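Local coordinates for pectate lyase (PDB 3VMV), which probably cleaves polygalacturonate, the backbone of pectin, by beta-elimination, as a pectate lyase of polysaccharide lyase family 1, at residues R38-V52 against N70-I84. Sequence-based numbering, arbitrary orientation.
Sequences RSRSNNPDEPLTIYV and NHRGKAHEIKNISII
Arg38, in the last turn of helix 28-40, reaches into the buried middle of the contact and grips the carbonyl of Lys79 end-on, its NH1 and NH2 lying 3.0 and 2.9 Å from Lys79 O. CG stands anti to the backbone N (chi1 -175°), and a bend at chi3 then turns the guanidinium, its edge to that oxygen. NH1 also donates to Glu46 O, so one flat guanidinium at the end of a long side chain joins helix, turn and strand; NH2 packs against Ile81 CD1 at 3.3 Å and Ile78 CG1. Shortened to an alanine, this position is likely to leave the carbonyls of Lys79 and Glu46 without these donors and to open a gap beside Ile81. Ser39, small and buried, is a second tight anchor: OG shares a 2.7 Å hydrogen bond with His71 ND1, in the ring plane, and accepts another from His71 N. Asn80 takes the left-handed helical conformation (phi and psi both near +60°), which asparagine tolerates better than most residues, and interrupts the extended run of strand 78-84; its ND2 donates almost straight to Asp45 O (2.9 Å, 172°), while OD1 is held by Asn104. From there the parallel strands run in regular register, beginning with Leu48 N to Asn80 O. Leu48, Ile50, Ile81 and Ile83, bulky and apolar, suit one buried face; on the other, the Tyr51 ring lies alongside Ile84.

Toward solvent the grip is looser. Lys79, bent twice, reaches Asp45 OD2 in a salt bridge whose hydrogen bond is weak, and two waters link Asp45 OD1 to the 70-84 backbone. Exposed Arg40 lays CG over the His71 ring face.

Strand 48-52 lies between strands 21-25 and 78-85, pairing in parallel with both; 78-85 pairs onward with 97-103 and 105-108, and helix 28-40 packs at this end of the beta-helix.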
loop_
_atom_site.group_PDB
_atom_site.type_symbol
_atom_site.label_atom_id
_atom_site.label_comp_id
_atom_site.label_asym_id
_atom_site.label_seq_id
_atom_site.Cartn_x
_atom_site.Cartn_y
_atom_site.Cartn_z
ATOM N N ARG A 38 -17.483 17.885 7.364
ATOM C CA ARG A 38 -17.100 18.562 6.137
ATOM C C ARG A 38 -17.987 18.125 4.976
ATOM O O ARG A 38 -18.413 18.933 4.152
ATOM C CB ARG A 38 -15.620 18.357 5.799
ATOM C CG ARG A 38 -15.217 19.181 4.573
ATOM C CD ARG A 38 -13.799 18.867 4.124
ATOM N NE ARG A 38 -13.761 17.513 3.550
ATOM C CZ ARG A 38 -12.925 17.098 2.624
ATOM N NH1 ARG A 38 -11.955 17.900 2.177
ATOM N NH2 ARG A 38 -13.055 15.849 2.170
ATOM N N SER A 39 -18.268 16.824 4.912
ATOM C CA SER A 39 -19.042 16.278 3.806
ATOM C C SER A 39 -20.446 16.904 3.755
ATOM O O SER A 39 -20.997 17.093 2.681
ATOM C CB SER A 39 -19.089 14.753 3.911
ATOM O OG SER A 39 -19.703 14.171 2.760
ATOM N N ARG A 40 -20.982 17.270 4.913
ATOM C CA ARG A 40 -22.336 17.817 5.015
ATOM C C ARG A 40 -22.347 19.345 4.879
ATOM O O ARG A 40 -23.410 19.948 4.862
ATOM C CB ARG A 40 -22.946 17.430 6.362
ATOM C CG ARG A 40 -23.323 15.967 6.454
ATOM C CD ARG A 40 -24.014 15.671 7.779
ATOM N NE ARG A 40 -23.939 14.246 8.111
ATOM C CZ ARG A 40 -23.200 13.759 9.106
ATOM N NH1 ARG A 40 -22.491 14.581 9.878
ATOM N NH2 ARG A 40 -23.181 12.454 9.341
ATOM N N SER A 41 -21.162 19.963 4.819
ATOM C CA SER A 41 -21.034 21.425 4.794
ATOM C C SER A 41 -21.330 22.027 3.420
ATOM O O SER A 41 -21.536 21.284 2.442
ATOM C CB SER A 41 -19.613 21.807 5.206
ATOM O OG SER A 41 -18.724 21.642 4.119
ATOM N N ASN A 42 -21.297 23.362 3.344
ATOM C CA ASN A 42 -21.515 24.038 2.062
ATOM C C ASN A 42 -20.309 23.927 1.138
ATOM O O ASN A 42 -20.360 24.348 -0.018
ATOM C CB ASN A 42 -21.864 25.519 2.257
ATOM C CG ASN A 42 -23.220 25.720 2.886
ATOM O OD1 ASN A 42 -24.180 25.022 2.561
ATOM N ND2 ASN A 42 -23.310 26.682 3.793
ATOM N N ASN A 43 -19.221 23.378 1.666
ATOM C CA ASN A 43 -17.944 23.358 0.965
ATOM C C ASN A 43 -17.264 22.011 1.225
ATOM O O ASN A 43 -16.210 21.941 1.860
ATOM C CB ASN A 43 -17.064 24.497 1.474
ATOM C CG ASN A 43 -15.959 24.866 0.510
ATOM O OD1 ASN A 43 -15.814 24.265 -0.554
ATOM N ND2 ASN A 43 -15.181 25.879 0.874
ATOM N N PRO A 44 -17.884 20.936 0.746
ATOM C CA PRO A 44 -17.427 19.587 1.089
ATOM C C PRO A 44 -16.055 19.202 0.538
ATOM O O PRO A 44 -15.445 18.281 1.077
ATOM C CB PRO A 44 -18.503 18.691 0.477
ATOM C CG PRO A 44 -19.120 19.542 -0.631
ATOM C CD PRO A 44 -19.090 20.924 -0.109
ATOM N N ASP A 45 -15.570 19.901 -0.483
ATOM C CA ASP A 45 -14.260 19.563 -1.051
ATOM C C ASP A 45 -13.151 20.489 -0.574
ATOM O O ASP A 45 -12.025 20.396 -1.072
ATOM C CB ASP A 45 -14.309 19.635 -2.585
ATOM C CG ASP A 45 -15.257 18.627 -3.201
ATOM O OD1 ASP A 45 -15.566 17.588 -2.573
ATOM O OD2 ASP A 45 -15.679 18.862 -4.356
ATOM N N GLU A 46 -13.467 21.391 0.352
ATOM C CA GLU A 46 -12.446 22.301 0.901
ATOM C C GLU A 46 -11.315 21.424 1.461
ATOM O O GLU A 46 -11.563 20.582 2.306
ATOM C CB GLU A 46 -13.034 23.154 2.024
ATOM C CG GLU A 46 -11.995 24.152 2.552
ATOM C CD GLU A 46 -12.471 24.907 3.761
ATOM O OE1 GLU A 46 -13.261 24.346 4.559
ATOM O OE2 GLU A 46 -12.039 26.068 3.918
ATOM N N PRO A 47 -10.072 21.648 1.024
ATOM C CA PRO A 47 -8.978 20.774 1.518
ATOM C C PRO A 47 -8.879 20.780 3.043
ATOM O O PRO A 47 -9.034 21.841 3.682
ATOM C CB PRO A 47 -7.713 21.384 0.888
ATOM C CG PRO A 47 -8.206 22.037 -0.375
ATOM C CD PRO A 47 -9.644 22.520 -0.083
ATOM N N LEU A 48 -8.612 19.593 3.605
ATOM C CA LEU A 48 -8.575 19.396 5.040
ATOM C C LEU A 48 -7.361 18.539 5.377
ATOM O O LEU A 48 -7.198 17.459 4.845
ATOM C CB LEU A 48 -9.855 18.675 5.500
ATOM C CG LEU A 48 -9.922 18.323 7.002
ATOM C CD1 LEU A 48 -9.840 19.542 7.917
ATOM C CD2 LEU A 48 -11.185 17.483 7.317
ATOM N N THR A 49 -6.500 19.050 6.239
ATOM C CA THR A 49 -5.410 18.263 6.791
ATOM C C THR A 49 -5.772 17.940 8.226
ATOM O O THR A 49 -6.116 18.840 9.009
ATOM C CB THR A 49 -4.092 19.068 6.754
ATOM O OG1 THR A 49 -3.721 19.247 5.381
ATOM C CG2 THR A 49 -2.973 18.331 7.478
ATOM N N ILE A 50 -5.755 16.648 8.560
ATOM C CA ILE A 50 -5.983 16.191 9.915
ATOM C C ILE A 50 -4.656 15.654 10.461
ATOM O O ILE A 50 -4.163 14.611 9.977
ATOM C CB ILE A 50 -7.012 15.046 9.925
ATOM C CG1 ILE A 50 -8.300 15.526 9.253
ATOM C CG2 ILE A 50 -7.242 14.611 11.363
ATOM C CD1 ILE A 50 -9.392 14.440 9.146
ATOM N N TYR A 51 -4.061 16.390 11.397
ATOM C CA TYR A 51 -2.880 15.900 12.120
ATOM C C TYR A 51 -3.315 14.993 13.246
ATOM O O TYR A 51 -4.119 15.387 14.102
ATOM C CB TYR A 51 -2.057 17.057 12.671
ATOM C CG TYR A 51 -1.286 17.769 11.606
ATOM C CD1 TYR A 51 -0.237 17.108 10.944
ATOM C CD2 TYR A 51 -1.608 19.084 11.224
ATOM C CE1 TYR A 51 0.481 17.748 9.939
ATOM C CE2 TYR A 51 -0.880 19.728 10.184
ATOM C CZ TYR A 51 0.144 19.040 9.552
ATOM O OH TYR A 51 0.880 19.636 8.520
ATOM N N VAL A 52 -2.756 13.792 13.285
ATOM C CA VAL A 52 -3.161 12.804 14.271
ATOM C C VAL A 52 -2.090 12.766 15.365
ATOM O O VAL A 52 -0.902 12.418 15.116
ATOM C CB VAL A 52 -3.324 11.421 13.631
ATOM C CG1 VAL A 52 -3.776 10.412 14.668
ATOM C CG2 VAL A 52 -4.352 11.479 12.483
ATOM N N ASN A 70 -17.691 9.777 1.371
ATOM C CA ASN A 70 -18.682 10.820 1.427
ATOM C C ASN A 70 -19.827 10.366 2.316
ATOM O O ASN A 70 -20.202 9.196 2.311
ATOM C CB ASN A 70 -19.210 11.061 0.006
ATOM C CG ASN A 70 -20.059 12.322 -0.079
ATOM O OD1 ASN A 70 -21.196 12.349 0.367
ATOM N ND2 ASN A 70 -19.488 13.368 -0.643
ATOM N N HIS A 71 -20.405 11.288 3.069
ATOM C CA HIS A 71 -21.591 10.941 3.852
ATOM C C HIS A 71 -22.750 10.519 2.901
ATOM O O HIS A 71 -23.638 9.792 3.302
ATOM C CB HIS A 71 -21.975 12.105 4.810
ATOM C CG HIS A 71 -22.831 13.135 4.169
ATOM N ND1 HIS A 71 -22.322 14.110 3.346
ATOM C CD2 HIS A 71 -24.173 13.340 4.210
ATOM C CE1 HIS A 71 -23.306 14.862 2.895
ATOM N NE2 HIS A 71 -24.440 14.413 3.404
ATOM N N ARG A 72 -22.775 10.980 1.652
ATOM C CA ARG A 72 -23.882 10.542 0.741
ATOM C C ARG A 72 -23.538 9.213 0.056
ATOM O O ARG A 72 -24.133 8.856 -0.990
ATOM C CB ARG A 72 -24.229 11.582 -0.324
ATOM C CG ARG A 72 -25.225 12.700 0.091
ATOM C CD ARG A 72 -26.292 12.291 1.133
ATOM N NE ARG A 72 -27.625 11.874 0.636
ATOM C CZ ARG A 72 -28.738 12.041 1.356
ATOM N NH1 ARG A 72 -28.642 12.672 2.527
ATOM N NH2 ARG A 72 -29.953 11.638 0.919
ATOM N N GLY A 73 -22.601 8.478 0.660
ATOM C CA GLY A 73 -22.234 7.137 0.202
ATOM C C GLY A 73 -21.254 7.128 -0.952
ATOM O O GLY A 73 -20.949 8.179 -1.534
ATOM N N LYS A 74 -20.800 5.925 -1.332
ATOM C CA LYS A 74 -19.744 5.747 -2.335
ATOM C C LYS A 74 -20.008 6.218 -3.771
ATOM O O LYS A 74 -19.073 6.362 -4.555
ATOM C CB LYS A 74 -19.273 4.276 -2.355
ATOM C CG LYS A 74 -20.288 3.312 -2.977
ATOM C CD LYS A 74 -19.678 1.895 -3.113
ATOM C CE LYS A 74 -20.770 0.848 -3.315
ATOM N NZ LYS A 74 -20.243 -0.537 -3.528
ATOM N N ALA A 75 -21.271 6.506 -4.126
ATOM C CA ALA A 75 -21.531 7.067 -5.454
ATOM C C ALA A 75 -21.025 8.500 -5.607
ATOM O O ALA A 75 -20.806 8.969 -6.730
ATOM C CB ALA A 75 -23.032 6.961 -5.821
ATOM N N HIS A 76 -20.766 9.157 -4.471
ATOM C CA HIS A 76 -20.323 10.545 -4.451
ATOM C C HIS A 76 -18.871 10.536 -4.052
ATOM O O HIS A 76 -18.468 9.696 -3.255
ATOM C CB HIS A 76 -21.104 11.342 -3.410
ATOM C CG HIS A 76 -22.517 11.621 -3.808
ATOM N ND1 HIS A 76 -23.534 10.714 -3.613
ATOM C CD2 HIS A 76 -23.081 12.698 -4.407
ATOM C CE1 HIS A 76 -24.667 11.222 -4.062
ATOM N NE2 HIS A 76 -24.419 12.424 -4.551
ATOM N N GLU A 77 -18.101 11.441 -4.627
ATOM C CA GLU A 77 -16.688 11.526 -4.313
ATOM C C GLU A 77 -16.426 12.227 -2.984
ATOM O O GLU A 77 -17.220 13.079 -2.534
ATOM C CB GLU A 77 -15.931 12.218 -5.458
ATOM C CG GLU A 77 -16.157 11.500 -6.816
ATOM C CD GLU A 77 -15.354 12.077 -7.985
ATOM O OE1 GLU A 77 -14.767 13.173 -7.885
ATOM O OE2 GLU A 77 -15.297 11.410 -9.030
ATOM N N ILE A 78 -15.334 11.836 -2.334
ATOM C CA ILE A 78 -14.778 12.630 -1.250
ATOM C C ILE A 78 -13.367 13.021 -1.673
ATOM O O ILE A 78 -12.658 12.222 -2.271
ATOM C CB ILE A 78 -14.797 11.866 0.106
ATOM C CG1 ILE A 78 -14.313 12.796 1.227
ATOM C CG2 ILE A 78 -13.995 10.520 0.026
ATOM C CD1 ILE A 78 -14.526 12.156 2.600
ATOM N N LYS A 79 -12.976 14.260 -1.424
ATOM C CA LYS A 79 -11.748 14.796 -2.043
ATOM C C LYS A 79 -10.880 15.595 -1.101
ATOM O O LYS A 79 -11.358 16.174 -0.155
ATOM C CB LYS A 79 -12.091 15.714 -3.206
ATOM C CG LYS A 79 -13.024 15.040 -4.231
ATOM C CD LYS A 79 -12.964 15.749 -5.576
ATOM C CE LYS A 79 -13.965 16.845 -5.633
ATOM N NZ LYS A 79 -15.339 16.284 -5.583
ATOM N N ASN A 80 -9.590 15.659 -1.414
ATOM C CA ASN A 80 -8.692 16.673 -0.866
ATOM C C ASN A 80 -8.493 16.570 0.658
ATOM O O ASN A 80 -8.808 17.499 1.419
ATOM C CB ASN A 80 -9.171 18.091 -1.239
ATOM C CG ASN A 80 -9.442 18.245 -2.732
ATOM O OD1 ASN A 80 -8.815 17.616 -3.582
ATOM N ND2 ASN A 80 -10.416 19.110 -3.048
ATOM N N ILE A 81 -7.936 15.432 1.073
ATOM C CA ILE A 81 -7.663 15.198 2.486
ATOM C C ILE A 81 -6.242 14.743 2.681
ATOM O O ILE A 81 -5.757 13.922 1.895
ATOM C CB ILE A 81 -8.583 14.095 2.988
ATOM C CG1 ILE A 81 -10.024 14.594 2.975
ATOM C CG2 ILE A 81 -8.176 13.651 4.404
ATOM C CD1 ILE A 81 -11.028 13.531 3.400
ATOM N N SER A 82 -5.573 15.228 3.721
ATOM C CA SER A 82 -4.373 14.568 4.231
ATOM C C SER A 82 -4.604 14.154 5.677
ATOM O O SER A 82 -5.194 14.930 6.452
ATOM C CB SER A 82 -3.175 15.518 4.215
ATOM O OG SER A 82 -2.845 15.948 2.918
ATOM N N ILE A 83 -4.199 12.935 6.015
ATOM C CA ILE A 83 -4.137 12.458 7.401
ATOM C C ILE A 83 -2.661 12.246 7.683
ATOM O O ILE A 83 -2.025 11.418 7.021
ATOM C CB ILE A 83 -4.925 11.131 7.528
ATOM C CG1 ILE A 83 -6.404 11.436 7.260
ATOM C CG2 ILE A 83 -4.682 10.464 8.885
ATOM C CD1 ILE A 83 -7.294 10.209 7.178
ATOM N N ILE A 84 -2.117 13.041 8.603
ATOM C CA ILE A 84 -0.667 13.058 8.843
ATOM C C ILE A 84 -0.403 12.897 10.323
ATOM O O ILE A 84 -0.920 13.670 11.143
ATOM C CB ILE A 84 -0.085 14.364 8.336
ATOM C CG1 ILE A 84 -0.532 14.621 6.899
ATOM C CG2 ILE A 84 1.437 14.365 8.515
ATOM C CD1 ILE A 84 -0.012 15.991 6.349
HETATM O O HOH W 1 -20.886 15.900 0.130
HETATM O O HOH W 2 -15.189 15.974 -0.526
HETATM O O HOH W 3 -17.209 15.670 -3.855
#